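Local atomic coordinates of galactose-binding-like protein (Bacteroides thetaiotaomicron, PDB entry 7M1B), a protein that probably binds galactose-containing sugars as a SusE-like protein and may have a part in glycan breakdown. Residues S230-N242 with G367-T379. Residues are numbered along the deposited sequence; the frame is centred on the assembly and turned at random.
Sequences SLFNGDHGLNSWN and GLVVMQQLWFYGT
Leu-231 and Phe-232 pack along the last strand of a galactose-binding-like beta domain, where a classic bulge at Gln-372 and Gln-373 faces Trp-274. The strand 370-380 receives the loop 230-242 here. Leu-231 CD1 lies beside Leu-374 CD1 at 3.7 Å, and its carbonyl O accepts from Leu-374 N. Phe-232 brings a ring edge to Leu-374 O, with CD1 3.4 Å away; Phe-210 and Phe-260 also meet this ring. Asn-233 OD1 closes an Asx turn on Asp-235 N and takes Gln-373 NE2 on the opposite face of its plane. Gly-234 N donates to Gln-373 OE1 at 2.8 Å. The same oxygen accepts Trp-375 NE1 on an in-plane lone pair. NE2, which also donates to Gln-372 O, holds the other end of this amide. The Gln-373 chain bends at chi2 (82°), which folds the amide back over Leu-231 O. A leucine in its place would probably leave Gly-234 N and Trp-375 NE1 without their shared acceptor. His-236 offers its ring face to the edge of Trp-375, a T-shaped pair with planes at 69°. Gly-237 grips the extended Gln-372 side chain through both backbone polar atoms: N donates to OE1, and O accepts from NE2 at 3.2 Å. One water donates to both Ser-240 O and Asn-242 O and accepts from Gln-372 NE2 at 3.0 Å.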
loop_
_atom_site.group_PDB
_atom_site.type_symbol
_atom_site.label_atom_id
_atom_site.label_comp_id
_atom_site.label_asym_id
_atom_site.label_seq_id
_atom_site.Cartn_x
_atom_site.Cartn_y
_atom_site.Cartn_z
ATOM N N SER A 230 -9.111 -10.723 -14.071
ATOM C CA SER A 230 -7.918 -11.197 -14.745
ATOM C C SER A 230 -6.649 -10.731 -14.068
ATOM O O SER A 230 -5.581 -11.347 -14.236
ATOM C CB SER A 230 -7.985 -10.679 -16.173
ATOM O OG SER A 230 -9.003 -11.371 -16.907
ATOM N N LEU A 231 -6.708 -9.631 -13.269
ATOM C CA LEU A 231 -5.477 -9.238 -12.596
ATOM C C LEU A 231 -5.059 -10.189 -11.479
ATOM O O LEU A 231 -3.927 -10.078 -10.962
ATOM C CB LEU A 231 -5.566 -7.831 -11.989
ATOM C CG LEU A 231 -5.945 -6.710 -12.992
ATOM C CD1 LEU A 231 -5.903 -5.378 -12.188
ATOM C CD2 LEU A 231 -4.881 -6.687 -14.149
ATOM N N PHE A 232 -5.911 -11.181 -11.190
ATOM C CA PHE A 232 -5.619 -12.054 -10.052
ATOM C C PHE A 232 -5.746 -13.517 -10.476
ATOM O O PHE A 232 -5.862 -14.373 -9.580
ATOM C CB PHE A 232 -6.729 -11.780 -9.000
ATOM C CG PHE A 232 -6.939 -10.314 -8.681
ATOM C CD1 PHE A 232 -5.924 -9.507 -8.149
ATOM C CD2 PHE A 232 -8.147 -9.685 -9.102
ATOM C CE1 PHE A 232 -6.124 -8.152 -7.879
ATOM C CE2 PHE A 232 -8.310 -8.320 -8.847
ATOM C CZ PHE A 232 -7.316 -7.531 -8.306
ATOM N N ASN A 233 -5.464 -13.805 -11.740
ATOM C CA ASN A 233 -5.633 -15.191 -12.218
ATOM C C ASN A 233 -4.306 -16.004 -12.267
ATOM O O ASN A 233 -4.270 -17.135 -12.782
ATOM C CB ASN A 233 -6.365 -15.212 -13.546
ATOM C CG ASN A 233 -5.577 -14.574 -14.655
ATOM O OD1 ASN A 233 -4.408 -14.192 -14.475
ATOM N ND2 ASN A 233 -6.234 -14.366 -15.793
ATOM N N GLY A 234 -3.199 -15.376 -11.921
ATOM C CA GLY A 234 -1.866 -15.974 -11.884
ATOM C C GLY A 234 -1.093 -15.804 -13.192
ATOM O O GLY A 234 0.101 -16.075 -13.200
ATOM N N ASP A 235 -1.727 -15.374 -14.297
ATOM C CA ASP A 235 -1.057 -15.360 -15.611
ATOM C C ASP A 235 -0.310 -14.025 -15.719
ATOM O O ASP A 235 -0.898 -12.951 -15.794
ATOM C CB ASP A 235 -2.091 -15.472 -16.742
ATOM C CG ASP A 235 -1.544 -15.528 -18.196
ATOM O OD1 ASP A 235 -0.284 -15.491 -18.459
ATOM O OD2 ASP A 235 -2.393 -15.626 -19.126
ATOM N N HIS A 236 1.022 -14.101 -15.773
ATOM C CA HIS A 236 1.810 -12.875 -15.875
ATOM C C HIS A 236 3.162 -13.219 -16.528
ATOM O O HIS A 236 3.436 -14.400 -16.792
ATOM C CB HIS A 236 2.000 -12.288 -14.479
ATOM C CG HIS A 236 2.895 -13.127 -13.600
ATOM N ND1 HIS A 236 2.439 -14.396 -13.115
ATOM C CD2 HIS A 236 4.204 -13.053 -13.289
ATOM C CE1 HIS A 236 3.451 -14.971 -12.421
ATOM N NE2 HIS A 236 4.513 -14.137 -12.492
ATOM N N GLY A 237 3.909 -12.164 -16.905
ATOM C CA GLY A 237 5.268 -12.270 -17.399
ATOM C C GLY A 237 5.375 -11.719 -18.820
ATOM O O GLY A 237 4.365 -11.299 -19.468
ATOM N N LEU A 238 6.596 -11.728 -19.324
ATOM C CA LEU A 238 6.962 -11.049 -20.572
ATOM C C LEU A 238 6.099 -11.501 -21.716
ATOM O O LEU A 238 5.546 -10.665 -22.472
ATOM C CB LEU A 238 8.427 -11.323 -20.882
ATOM C CG LEU A 238 8.937 -10.618 -22.132
ATOM C CD1 LEU A 238 8.903 -9.063 -21.971
ATOM C CD2 LEU A 238 10.405 -11.075 -22.409
ATOM N N ASN A 239 5.922 -12.826 -21.845
ATOM C CA ASN A 239 5.247 -13.417 -22.980
ATOM C C ASN A 239 3.731 -13.604 -22.776
ATOM O O ASN A 239 3.084 -14.308 -23.533
ATOM C CB ASN A 239 5.942 -14.682 -23.467
ATOM C CG ASN A 239 7.192 -14.400 -24.261
ATOM O OD1 ASN A 239 7.386 -13.260 -24.708
ATOM N ND2 ASN A 239 8.054 -15.404 -24.394
ATOM N N SER A 240 3.206 -13.142 -21.648
ATOM C CA SER A 240 1.795 -13.301 -21.337
ATOM C C SER A 240 0.912 -12.367 -22.177
ATOM O O SER A 240 1.285 -11.185 -22.403
ATOM C CB SER A 240 1.593 -13.007 -19.896
ATOM O OG SER A 240 0.209 -13.069 -19.533
ATOM N N TRP A 241 -0.239 -12.918 -22.565
ATOM C CA TRP A 241 -1.304 -12.128 -23.235
ATOM C C TRP A 241 -2.403 -11.736 -22.227
ATOM O O TRP A 241 -3.496 -11.245 -22.604
ATOM C CB TRP A 241 -1.901 -12.904 -24.455
ATOM C CG TRP A 241 -1.425 -12.266 -25.743
ATOM C CD1 TRP A 241 -2.202 -11.544 -26.630
ATOM C CD2 TRP A 241 -0.089 -12.245 -26.284
ATOM N NE1 TRP A 241 -1.415 -11.103 -27.645
ATOM C CE2 TRP A 241 -0.125 -11.477 -27.448
ATOM C CE3 TRP A 241 1.155 -12.730 -25.824
ATOM C CZ2 TRP A 241 0.993 -11.269 -28.250
ATOM C CZ3 TRP A 241 2.288 -12.483 -26.585
ATOM C CH2 TRP A 241 2.195 -11.743 -27.777
ATOM N N ASN A 242 -2.167 -11.928 -20.916
ATOM C CA ASN A 242 -3.244 -11.620 -19.963
ATOM C C ASN A 242 -3.328 -10.119 -19.651
ATOM O O ASN A 242 -2.337 -9.387 -19.749
ATOM C CB ASN A 242 -2.836 -12.252 -18.629
ATOM C CG ASN A 242 -3.972 -12.227 -17.615
ATOM O OD1 ASN A 242 -5.087 -12.609 -17.933
ATOM N ND2 ASN A 242 -3.788 -11.582 -16.473
ATOM N N GLY A 367 -5.671 8.558 -21.950
ATOM C CA GLY A 367 -6.737 8.181 -21.037
ATOM C C GLY A 367 -7.074 6.716 -21.323
ATOM O O GLY A 367 -8.082 6.451 -21.921
ATOM N N LEU A 368 -6.259 5.826 -20.705
ATOM C CA LEU A 368 -6.544 4.382 -20.903
ATOM C C LEU A 368 -5.805 3.645 -19.787
ATOM O O LEU A 368 -4.642 3.936 -19.529
ATOM C CB LEU A 368 -6.041 3.897 -22.255
ATOM C CG LEU A 368 -6.299 2.400 -22.516
ATOM C CD1 LEU A 368 -7.796 2.116 -22.599
ATOM C CD2 LEU A 368 -5.575 1.899 -23.762
ATOM N N VAL A 369 -6.476 2.698 -19.122
ATOM C CA VAL A 369 -5.832 1.897 -18.082
ATOM C C VAL A 369 -5.832 0.450 -18.553
ATOM O O VAL A 369 -6.916 -0.061 -18.712
ATOM C CB VAL A 369 -6.621 2.100 -16.762
ATOM C CG1 VAL A 369 -6.002 1.223 -15.665
ATOM C CG2 VAL A 369 -6.488 3.577 -16.306
ATOM N N VAL A 370 -4.640 -0.193 -18.510
ATOM C CA VAL A 370 -4.580 -1.603 -18.918
ATOM C C VAL A 370 -3.451 -2.170 -18.046
ATOM O O VAL A 370 -2.384 -1.549 -17.950
ATOM C CB VAL A 370 -4.173 -1.816 -20.388
ATOM C CG1 VAL A 370 -4.160 -3.326 -20.703
ATOM C CG2 VAL A 370 -5.192 -1.169 -21.323
ATOM N N MET A 371 -3.720 -3.249 -17.322
ATOM C CA MET A 371 -2.645 -3.876 -16.509
ATOM C C MET A 371 -2.675 -5.383 -16.644
ATOM O O MET A 371 -3.625 -5.919 -17.142
ATOM C CB MET A 371 -2.833 -3.465 -15.056
ATOM C CG MET A 371 -2.352 -1.965 -14.849
ATOM S SD MET A 371 -0.605 -1.400 -15.407
ATOM C CE MET A 371 0.295 -2.106 -14.027
ATOM N N GLN A 372 -1.642 -6.082 -16.090
ATOM C CA GLN A 372 -1.573 -7.538 -16.339
ATOM C C GLN A 372 -1.886 -8.288 -15.040
ATOM O O GLN A 372 -2.486 -9.369 -15.076
ATOM C CB GLN A 372 -0.139 -7.953 -16.769
ATOM C CG GLN A 372 0.035 -9.407 -17.159
ATOM C CD GLN A 372 1.494 -9.584 -17.512
ATOM O OE1 GLN A 372 2.360 -9.809 -16.632
ATOM N NE2 GLN A 372 1.806 -9.545 -18.798
ATOM N N GLN A 373 -1.405 -7.803 -13.892
ATOM C CA GLN A 373 -1.464 -8.657 -12.670
ATOM C C GLN A 373 -1.204 -7.812 -11.428
ATOM O O GLN A 373 -0.368 -6.893 -11.500
ATOM C CB GLN A 373 -0.435 -9.805 -12.771
ATOM C CG GLN A 373 -0.719 -10.944 -11.781
ATOM C CD GLN A 373 -1.762 -11.998 -12.169
ATOM O OE1 GLN A 373 -2.100 -12.834 -11.342
ATOM N NE2 GLN A 373 -2.520 -11.797 -13.240
ATOM N N LEU A 374 -1.847 -8.182 -10.281
ATOM C CA LEU A 374 -1.556 -7.502 -8.995
ATOM C C LEU A 374 -1.543 -8.577 -7.906
ATOM O O LEU A 374 -2.502 -9.394 -7.868
ATOM C CB LEU A 374 -2.700 -6.570 -8.616
ATOM C CG LEU A 374 -2.877 -5.355 -9.497
ATOM C CD1 LEU A 374 -4.133 -4.599 -9.053
ATOM C CD2 LEU A 374 -1.625 -4.469 -9.357
ATOM N N TRP A 375 -0.390 -8.740 -7.242
ATOM C CA TRP A 375 -0.348 -9.660 -6.110
ATOM C C TRP A 375 -0.182 -8.875 -4.819
ATOM O O TRP A 375 0.716 -8.071 -4.736
ATOM C CB TRP A 375 0.830 -10.630 -6.264
ATOM C CG TRP A 375 0.667 -11.669 -7.341
ATOM C CD1 TRP A 375 -0.387 -11.779 -8.207
ATOM C CD2 TRP A 375 1.661 -12.641 -7.707
ATOM N NE1 TRP A 375 -0.134 -12.823 -9.065
ATOM C CE2 TRP A 375 1.120 -13.363 -8.782
ATOM C CE3 TRP A 375 2.919 -13.045 -7.171
ATOM C CZ2 TRP A 375 1.817 -14.422 -9.393
ATOM C CZ3 TRP A 375 3.567 -14.104 -7.786
ATOM C CH2 TRP A 375 3.042 -14.798 -8.885
ATOM N N PHE A 376 -1.004 -9.190 -3.796
ATOM C CA PHE A 376 -0.989 -8.448 -2.525
ATOM C C PHE A 376 -0.390 -9.355 -1.438
ATOM O O PHE A 376 -0.669 -10.555 -1.435
ATOM C CB PHE A 376 -2.395 -8.020 -2.136
ATOM C CG PHE A 376 -2.821 -6.733 -2.800
ATOM C CD1 PHE A 376 -2.801 -6.570 -4.163
ATOM C CD2 PHE A 376 -3.091 -5.612 -1.994
ATOM C CE1 PHE A 376 -3.160 -5.332 -4.694
ATOM C CE2 PHE A 376 -3.463 -4.399 -2.539
ATOM C CZ PHE A 376 -3.348 -4.237 -3.891
ATOM N N TYR A 377 0.316 -8.740 -0.507
ATOM C CA TYR A 377 0.952 -9.464 0.574
ATOM C C TYR A 377 0.517 -8.866 1.880
ATOM O O TYR A 377 0.350 -7.653 1.949
ATOM C CB TYR A 377 2.486 -9.434 0.491
ATOM C CG TYR A 377 3.017 -10.162 -0.728
ATOM C CD1 TYR A 377 3.049 -9.514 -1.975
ATOM C CD2 TYR A 377 3.414 -11.487 -0.664
ATOM C CE1 TYR A 377 3.481 -10.167 -3.120
ATOM C CE2 TYR A 377 3.867 -12.160 -1.797
ATOM C CZ TYR A 377 3.902 -11.492 -3.022
ATOM O OH TYR A 377 4.364 -12.133 -4.142
ATOM N N GLY A 378 0.383 -9.693 2.932
ATOM C CA GLY A 378 0.086 -9.110 4.240
ATOM C C GLY A 378 -0.292 -10.260 5.196
ATOM O O GLY A 378 -0.012 -11.445 4.945
ATOM N N THR A 379 -1.050 -9.907 6.214
ATOM C CA THR A 379 -1.440 -10.846 7.255
ATOM C C THR A 379 -2.966 -10.843 7.344
ATOM O O THR A 379 -3.541 -9.848 7.783
ATOM C CB THR A 379 -0.833 -10.454 8.623
ATOM O OG1 THR A 379 0.604 -10.264 8.521
ATOM C CG2 THR A 379 -1.237 -11.496 9.661
HETATM O O HOH W 1 0.009 -9.114 -21.126
#